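Local coordinates for protein probable LacI-family transcriptional regulator (Corynebacterium glutamicum ATCC 13032, PDB 3BIL) that is of unknown specific function but probably binds DNA as a LacI-family transcriptional regulator, at residues L265-G268 against K269-V273; E177-H181 against N182-P186; A283-P286 against H287-V291. All coordinates share one frame; numbering follows the deposited sequence.

Contact 1 of 3, residues L265-G268 against K269-V273; sequences LVIG and KDVSV
Ile267 overlaps Val273 through both of its branches: CD1 of Ile267 comes to 3.4 Å from CG2 of Val273, and CG2 of Ile267 to 3.7 Å from that same methyl. The chain reverses here through a type II beta turn, Val266 to Lys269, with Ile267 and Gly268 at its corners. The evidence is the bond from Lys269 N to Val266 O (3.0 Å) together with the extended backbone of Ile267 and the positive phi of Gly268 (66°), a value that favours glycine. Val266 O accepts a second N-H, from Asp270 N at 2.6 Å. The Asp270 bond is almost straight (177°) and lies nearly on the line of the carbonyl, whereas Lys269 N stands 47° out of its plane. From within the turn, Gly268 N makes a weak bond to Val271 O, part of a single bridge between Ile267 and Val271 just before strand 272-276. Cys260 of helix 250-262 touches the side chains of both Ile267 and Val271. Asp270, the residue after the turn, bonds back to its first residue: its carboxylate folds back beside its own backbone N, and OD2 receives Val266 N at 3.2 Å on the anti lone pair.

Contact 2 of 3, residues E177-H181 against N182-P186; sequences ELLAH and NNALP
One carbonyl, Leu178 O, is gripped twice by a single residue, Asn182, whose backbone N and side-chain ND2 reach it from opposite faces of its plane. Asn182 N lies 3.2 Å from Leu178 O and continues the helical i to i+4 pattern; ND2 of Asn182 comes closer to Leu178 O, at 2.9 Å, with a fairly straight bond (162°). The oxygen lies only 11° out of the Asn182 amide plane, which together with that straightness means the N-H points almost directly at it. Its first torsion (chi1 -80°), with CG beside the backbone N, folds the amide back over the last helical turn, where it runs alongside Leu178; CD1 of that leucine packs 3.5 Å from Asn182 ND2. Immediately afterwards the helix ends in a Schellman motif. Ala184 N bonds Leu179 O at 3.0 Å and Asn183 N bonds Ala180 O at 3.1 Å, while Asn183, the C-prime residue, takes the positive phi that reverses the chain. The reversal also brings Ala184 CB to 4.1 Å from Leu179 CD2, an apolar contact facing the sheet: Leu179 also touches Phe246 and Ile274, and Ala184 packs on Ser272. Ala184 is in turn the centre of an inverse gamma turn, and a cis peptide precedes Pro186 at the approach to strand 187-190. The chemistry implies that the carbonyls of Leu178, Leu179 and Ala180 each keep an N-H donor as the helix stops, and that the bond to Leu178 O should restrict the rotation of the Asn182 carboxamide.

Contact 3 of 3, residues A283-P286 against H287-V291; sequences ALQP and HPLTV
The loop joining strands 272-276 and 291-293 turns here at the subunit interface, and Pro288 packs its ring against the backbone of Ala283 as it does so. CB and CG of Pro288 each lie 3.5 Å from Ala283 O, and Ala283 CA and Pro288 CA are 4.8 Å apart. The two segments are joined by van der Waals contact, without hydrogen bonds between them; two of the turn residues, Pro286 and Pro288, have no backbone N-H to give. Gln285 meets the returning chain along its aliphatic part: its CB is 3.6 Å from His287 O, and its CG is 3.9 Å from CD1 of Leu289, the two side chains crossing at an angle. A bend at chi2 (-56°) then turns the Gln285 amide away from the returning chain, and NE2 bonds Leu281 O, just before this loop segment. At the tip, the His287 imidazole turns back toward the Pro286 carbonyl group. With chi1 at -66° the ring stands beside its own backbone N, and ND1 of His287 approaches Pro286 C to 3.4 Å in an oblique packing contact. Across the dimer, Gln285 and Pro286 pack on Gln285 and Pro286 of the second subunit, a pairing of like residues, while Pro288 touches His261 of that subunit and Leu284 its Glu258, in helix 250-262. Within its own chain the loop runs on into strand 291-293, which lies in the sheet between strands 272-276 and 322-328; backbone bonds of Thr290 with Gly275 and of Val291 with Ile328 mark the entry.

Overall arrangement
Along the chain the contacts follow in series, none nested or crossing. Contact 2 closes the loop from helix 169-181 to strand 187-190, contact 1 the loop from helix 250-262 to strand 272-276, and contact 3 folds back the later part of the loop from that strand to strand 291-293. All three strands are parallel members of one sheet in the periplasmic binding protein domain. Contacts 1 and 2 meet where Ser272 OG lies 3.9 Å from Ala184 CB; contacts 1 and 3 meet through Ile267, packed on His287 and Leu289. Contacts 2 and 3 are about 5 Å apart at their nearest atoms. The C-terminal segment reaches all three: Ser332 bonds Val273 and Thr290, and Ser336 bonds Asn182.

Contact 1 of 3, residues L265-G268 against K269-V273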
loop_
_atom_site.group_PDB
_atom_site.type_symbol
_atom_site.label_atom_id
_atom_site.label_comp_id
_atom_site.label_asym_id
_atom_site.label_seq_id
_atom_site.Cartn_x
_atom_site.Cartn_y
_atom_site.Cartn_z
ATOM N N LEU A 265 -19.681 -6.029 -14.318
ATOM C CA LEU A 265 -19.045 -5.905 -15.636
ATOM C C LEU A 265 -17.617 -6.493 -15.694
ATOM O O LEU A 265 -16.798 -6.271 -14.800
ATOM C CB LEU A 265 -19.103 -4.440 -16.133
ATOM C CG LEU A 265 -20.490 -3.783 -16.169
ATOM C CD1 LEU A 265 -20.385 -2.302 -15.824
ATOM C CD2 LEU A 265 -21.197 -3.961 -17.550
ATOM N N VAL A 266 -17.325 -7.243 -16.751
ATOM C CA VAL A 266 -15.954 -7.683 -17.019
ATOM C C VAL A 266 -15.171 -6.551 -17.698
ATOM O O VAL A 266 -15.448 -6.198 -18.841
ATOM C CB VAL A 266 -15.899 -8.994 -17.900
ATOM C CG1 VAL A 266 -14.462 -9.607 -17.922
ATOM C CG2 VAL A 266 -16.894 -10.032 -17.406
ATOM N N ILE A 267 -14.207 -5.977 -16.980
ATOM C CA ILE A 267 -13.229 -5.098 -17.569
ATOM C C ILE A 267 -12.498 -5.758 -18.720
ATOM O O ILE A 267 -12.213 -6.964 -18.679
ATOM C CB ILE A 267 -12.201 -4.638 -16.543
ATOM C CG1 ILE A 267 -12.948 -3.905 -15.434
ATOM C CG2 ILE A 267 -11.095 -3.763 -17.251
ATOM C CD1 ILE A 267 -12.125 -3.171 -14.469
ATOM N N GLY A 268 -12.161 -4.964 -19.737
ATOM C CA GLY A 268 -11.624 -5.514 -20.982
ATOM C C GLY A 268 -12.605 -6.374 -21.781
ATOM O O GLY A 268 -12.247 -6.871 -22.841
ATOM N N LYS A 269 -13.838 -6.545 -21.306
ATOM C CA LYS A 269 -14.876 -7.258 -22.073
ATOM C C LYS A 269 -16.190 -6.443 -22.211
ATOM O O LYS A 269 -16.688 -6.228 -23.309
ATOM C CB LYS A 269 -15.102 -8.641 -21.449
ATOM C CG LYS A 269 -16.287 -9.438 -21.951
ATOM C CD LYS A 269 -15.887 -10.652 -22.792
ATOM C CE LYS A 269 -17.128 -11.243 -23.517
ATOM N NZ LYS A 269 -17.623 -10.352 -24.643
ATOM N N ASP A 270 -16.732 -5.952 -21.104
ATOM C CA ASP A 270 -18.012 -5.237 -21.136
ATOM C C ASP A 270 -17.836 -3.734 -20.987
ATOM O O ASP A 270 -18.754 -2.993 -21.269
ATOM C CB ASP A 270 -18.935 -5.733 -20.021
ATOM C CG ASP A 270 -19.353 -7.170 -20.201
ATOM O OD1 ASP A 270 -19.880 -7.506 -21.300
ATOM O OD2 ASP A 270 -19.161 -7.960 -19.237
ATOM N N VAL A 271 -16.661 -3.291 -20.543
ATOM C CA VAL A 271 -16.383 -1.884 -20.351
ATOM C C VAL A 271 -14.865 -1.733 -20.442
ATOM O O VAL A 271 -14.146 -2.687 -20.126
ATOM C CB VAL A 271 -16.791 -1.510 -18.950
ATOM C CG1 VAL A 271 -15.877 -2.274 -17.900
ATOM C CG2 VAL A 271 -16.720 -0.039 -18.734
ATOM N N SER A 272 -14.367 -0.557 -20.829
ATOM C CA SER A 272 -12.935 -0.314 -20.866
ATOM C C SER A 272 -12.473 0.444 -19.628
ATOM O O SER A 272 -13.175 1.322 -19.180
ATOM C CB SER A 272 -12.529 0.494 -22.116
ATOM O OG SER A 272 -12.862 -0.224 -23.303
ATOM N N VAL A 273 -11.269 0.142 -19.113
ATOM C CA VAL A 273 -10.712 0.908 -18.002
ATOM C C VAL A 273 -9.319 1.442 -18.342
ATOM O O VAL A 273 -8.515 0.740 -18.939
ATOM C CB VAL A 273 -10.681 0.082 -16.676
ATOM C CG1 VAL A 273 -10.056 0.884 -15.514
ATOM C CG2 VAL A 273 -12.074 -0.291 -16.288
#

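Contact 2 of 3, residues E177-H181 against N182-P186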
loop_
_atom_site.group_PDB
_atom_site.type_symbol
_atom_site.label_atom_id
_atom_site.label_comp_id
_atom_site.label_asym_id
_atom_site.label_seq_id
_atom_site.Cartn_x
_atom_site.Cartn_y
_atom_site.Cartn_z
ATOM N N GLU A 177 -5.881 9.042 -27.181
ATOM C CA GLU A 177 -5.622 8.568 -28.549
ATOM C C GLU A 177 -6.060 7.135 -28.735
ATOM O O GLU A 177 -6.837 6.842 -29.633
ATOM C CB GLU A 177 -4.151 8.754 -28.961
ATOM C CG GLU A 177 -3.898 9.931 -29.924
ATOM C CD GLU A 177 -4.787 9.869 -31.196
ATOM O OE1 GLU A 177 -4.644 8.896 -31.991
ATOM O OE2 GLU A 177 -5.631 10.790 -31.400
ATOM N N LEU A 178 -5.597 6.266 -27.840
ATOM C CA LEU A 178 -5.948 4.857 -27.831
ATOM C C LEU A 178 -7.425 4.598 -27.652
ATOM O O LEU A 178 -7.974 3.708 -28.317
ATOM C CB LEU A 178 -5.140 4.141 -26.740
ATOM C CG LEU A 178 -5.132 2.609 -26.676
ATOM C CD1 LEU A 178 -4.610 2.007 -27.963
ATOM C CD2 LEU A 178 -4.287 2.130 -25.520
ATOM N N LEU A 179 -8.087 5.347 -26.758
ATOM C CA LEU A 179 -9.554 5.198 -26.626
ATOM C C LEU A 179 -10.224 5.571 -27.938
ATOM O O LEU A 179 -11.146 4.864 -28.408
ATOM C CB LEU A 179 -10.162 5.962 -25.414
ATOM C CG LEU A 179 -9.620 5.425 -24.070
ATOM C CD1 LEU A 179 -9.735 6.364 -22.880
ATOM C CD2 LEU A 179 -10.091 4.003 -23.770
ATOM N N ALA A 180 -9.738 6.651 -28.544
ATOM C CA ALA A 180 -10.343 7.136 -29.783
ATOM C C ALA A 180 -10.214 6.129 -30.937
ATOM O O ALA A 180 -11.227 5.837 -31.592
ATOM C CB ALA A 180 -9.771 8.460 -30.163
ATOM N N HIS A 181 -9.000 5.582 -31.171
ATOM C CA HIS A 181 -8.829 4.577 -32.210
ATOM C C HIS A 181 -9.654 3.352 -31.996
ATOM O O HIS A 181 -10.048 2.721 -32.959
ATOM C CB HIS A 181 -7.377 4.170 -32.374
ATOM C CG HIS A 181 -6.514 5.294 -32.861
ATOM N ND1 HIS A 181 -5.172 5.392 -32.558
ATOM C CD2 HIS A 181 -6.826 6.403 -33.578
ATOM C CE1 HIS A 181 -4.689 6.496 -33.100
ATOM N NE2 HIS A 181 -5.674 7.132 -33.715
ATOM N N ASN A 182 -9.926 3.006 -30.744
ATOM C CA ASN A 182 -10.729 1.829 -30.445
ATOM C C ASN A 182 -12.239 2.046 -30.413
ATOM O O ASN A 182 -13.008 1.100 -30.084
ATOM C CB ASN A 182 -10.259 1.225 -29.139
ATOM C CG ASN A 182 -8.993 0.378 -29.319
ATOM O OD1 ASN A 182 -9.069 -0.753 -29.806
ATOM N ND2 ASN A 182 -7.824 0.921 -28.904
ATOM N N ASN A 183 -12.667 3.272 -30.779
ATOM C CA ASN A 183 -14.061 3.716 -30.597
ATOM C C ASN A 183 -14.623 3.338 -29.203
ATOM O O ASN A 183 -15.741 2.874 -29.085
ATOM C CB ASN A 183 -14.988 3.189 -31.713
ATOM C CG ASN A 183 -16.370 3.893 -31.716
ATOM O OD1 ASN A 183 -16.464 5.094 -31.409
ATOM N ND2 ASN A 183 -17.435 3.146 -32.045
ATOM N N ALA A 184 -13.836 3.533 -28.150
ATOM C CA ALA A 184 -14.229 3.021 -26.865
ATOM C C ALA A 184 -14.855 4.205 -26.145
ATOM O O ALA A 184 -14.434 4.590 -25.056
ATOM C CB ALA A 184 -13.014 2.475 -26.123
ATOM N N LEU A 185 -15.860 4.799 -26.788
ATOM C CA LEU A 185 -16.416 6.044 -26.343
ATOM C C LEU A 185 -17.850 5.811 -25.988
ATOM O O LEU A 185 -18.459 4.896 -26.568
ATOM C CB LEU A 185 -16.378 7.068 -27.476
ATOM C CG LEU A 185 -15.077 7.559 -28.094
ATOM C CD1 LEU A 185 -15.457 8.655 -29.156
ATOM C CD2 LEU A 185 -14.032 8.081 -27.036
ATOM N N PRO A 186 -18.438 6.686 -25.124
ATOM C CA PRO A 186 -17.827 7.829 -24.428
ATOM C C PRO A 186 -16.984 7.474 -23.227
ATOM O O PRO A 186 -17.167 6.413 -22.614
ATOM C CB PRO A 186 -19.042 8.685 -23.955
ATOM C CG PRO A 186 -20.211 7.850 -24.084
ATOM C CD PRO A 186 -19.892 6.613 -24.896
#

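Contact 3 of 3, residues A283-P286 against H287-V291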
loop_
_atom_site.group_PDB
_atom_site.type_symbol
_atom_site.label_atom_id
_atom_site.label_comp_id
_atom_site.label_asym_id
_atom_site.label_seq_id
_atom_site.Cartn_x
_atom_site.Cartn_y
_atom_site.Cartn_z
ATOM N N ALA A 283 -1.703 -5.292 -12.583
ATOM C CA ALA A 283 -1.151 -6.110 -13.678
ATOM C C ALA A 283 -1.657 -7.553 -13.704
ATOM O O ALA A 283 -1.362 -8.302 -14.653
ATOM C CB ALA A 283 0.359 -6.099 -13.595
ATOM N N LEU A 284 -2.401 -7.948 -12.662
ATOM C CA LEU A 284 -2.774 -9.359 -12.459
ATOM C C LEU A 284 -4.286 -9.645 -12.388
ATOM O O LEU A 284 -4.679 -10.758 -12.018
ATOM C CB LEU A 284 -2.083 -9.948 -11.203
ATOM C CG LEU A 284 -0.605 -9.658 -10.922
ATOM C CD1 LEU A 284 -0.302 -10.042 -9.509
ATOM C CD2 LEU A 284 0.361 -10.313 -11.908
ATOM N N GLN A 285 -5.111 -8.638 -12.699
ATOM C CA GLN A 285 -6.535 -8.799 -12.999
ATOM C C GLN A 285 -6.701 -9.833 -14.154
ATOM O O GLN A 285 -5.742 -10.070 -14.898
ATOM C CB GLN A 285 -7.153 -7.426 -13.395
ATOM C CG GLN A 285 -7.083 -6.238 -12.369
ATOM C CD GLN A 285 -7.706 -6.537 -10.982
ATOM O OE1 GLN A 285 -8.947 -6.566 -10.813
ATOM N NE2 GLN A 285 -6.833 -6.745 -9.978
ATOM N N PRO A 286 -7.887 -10.479 -14.301
ATOM C CA PRO A 286 -8.101 -11.373 -15.477
ATOM C C PRO A 286 -7.817 -10.707 -16.819
ATOM O O PRO A 286 -7.399 -11.375 -17.758
ATOM C CB PRO A 286 -9.588 -11.777 -15.388
ATOM C CG PRO A 286 -10.193 -10.814 -14.362
ATOM C CD PRO A 286 -9.057 -10.478 -13.405
ATOM N N HIS A 287 -8.071 -9.412 -16.932
ATOM C CA HIS A 287 -7.565 -8.663 -18.064
ATOM C C HIS A 287 -6.727 -7.537 -17.477
ATOM O O HIS A 287 -7.253 -6.582 -16.893
ATOM C CB HIS A 287 -8.678 -8.115 -18.928
ATOM C CG HIS A 287 -9.491 -9.164 -19.619
ATOM N ND1 HIS A 287 -10.393 -9.971 -18.949
ATOM C CD2 HIS A 287 -9.558 -9.521 -20.924
ATOM C CE1 HIS A 287 -10.970 -10.789 -19.815
ATOM N NE2 HIS A 287 -10.482 -10.536 -21.017
ATOM N N PRO A 288 -5.406 -7.661 -17.583
ATOM C CA PRO A 288 -4.611 -6.662 -16.904
ATOM C C PRO A 288 -4.996 -5.248 -17.341
ATOM O O PRO A 288 -5.548 -5.069 -18.427
ATOM C CB PRO A 288 -3.186 -7.038 -17.313
ATOM C CG PRO A 288 -3.290 -8.545 -17.548
ATOM C CD PRO A 288 -4.572 -8.657 -18.277
ATOM N N LEU A 289 -4.716 -4.265 -16.486
ATOM C CA LEU A 289 -5.193 -2.931 -16.699
ATOM C C LEU A 289 -4.201 -2.070 -17.443
ATOM O O LEU A 289 -3.091 -1.885 -16.992
ATOM C CB LEU A 289 -5.492 -2.254 -15.369
ATOM C CG LEU A 289 -6.899 -1.934 -14.943
ATOM C CD1 LEU A 289 -7.713 -3.214 -14.758
ATOM C CD2 LEU A 289 -6.745 -1.199 -13.649
ATOM N N THR A 290 -4.632 -1.494 -18.557
ATOM C CA THR A 290 -3.913 -0.398 -19.117
ATOM C C THR A 290 -3.856 0.727 -18.054
ATOM O O THR A 290 -4.855 1.117 -17.499
ATOM C CB THR A 290 -4.575 0.014 -20.419
ATOM O OG1 THR A 290 -4.605 -1.114 -21.319
ATOM C CG2 THR A 290 -3.809 1.163 -21.078
ATOM N N VAL A 291 -2.685 1.260 -17.778
ATOM C CA VAL A 291 -2.550 2.297 -16.773
ATOM C C VAL A 291 -1.521 3.322 -17.227
ATOM O O VAL A 291 -0.711 3.073 -18.135
ATOM C CB VAL A 291 -2.045 1.754 -15.391
ATOM C CG1 VAL A 291 -3.127 0.860 -14.653
ATOM C CG2 VAL A 291 -0.701 1.012 -15.507
#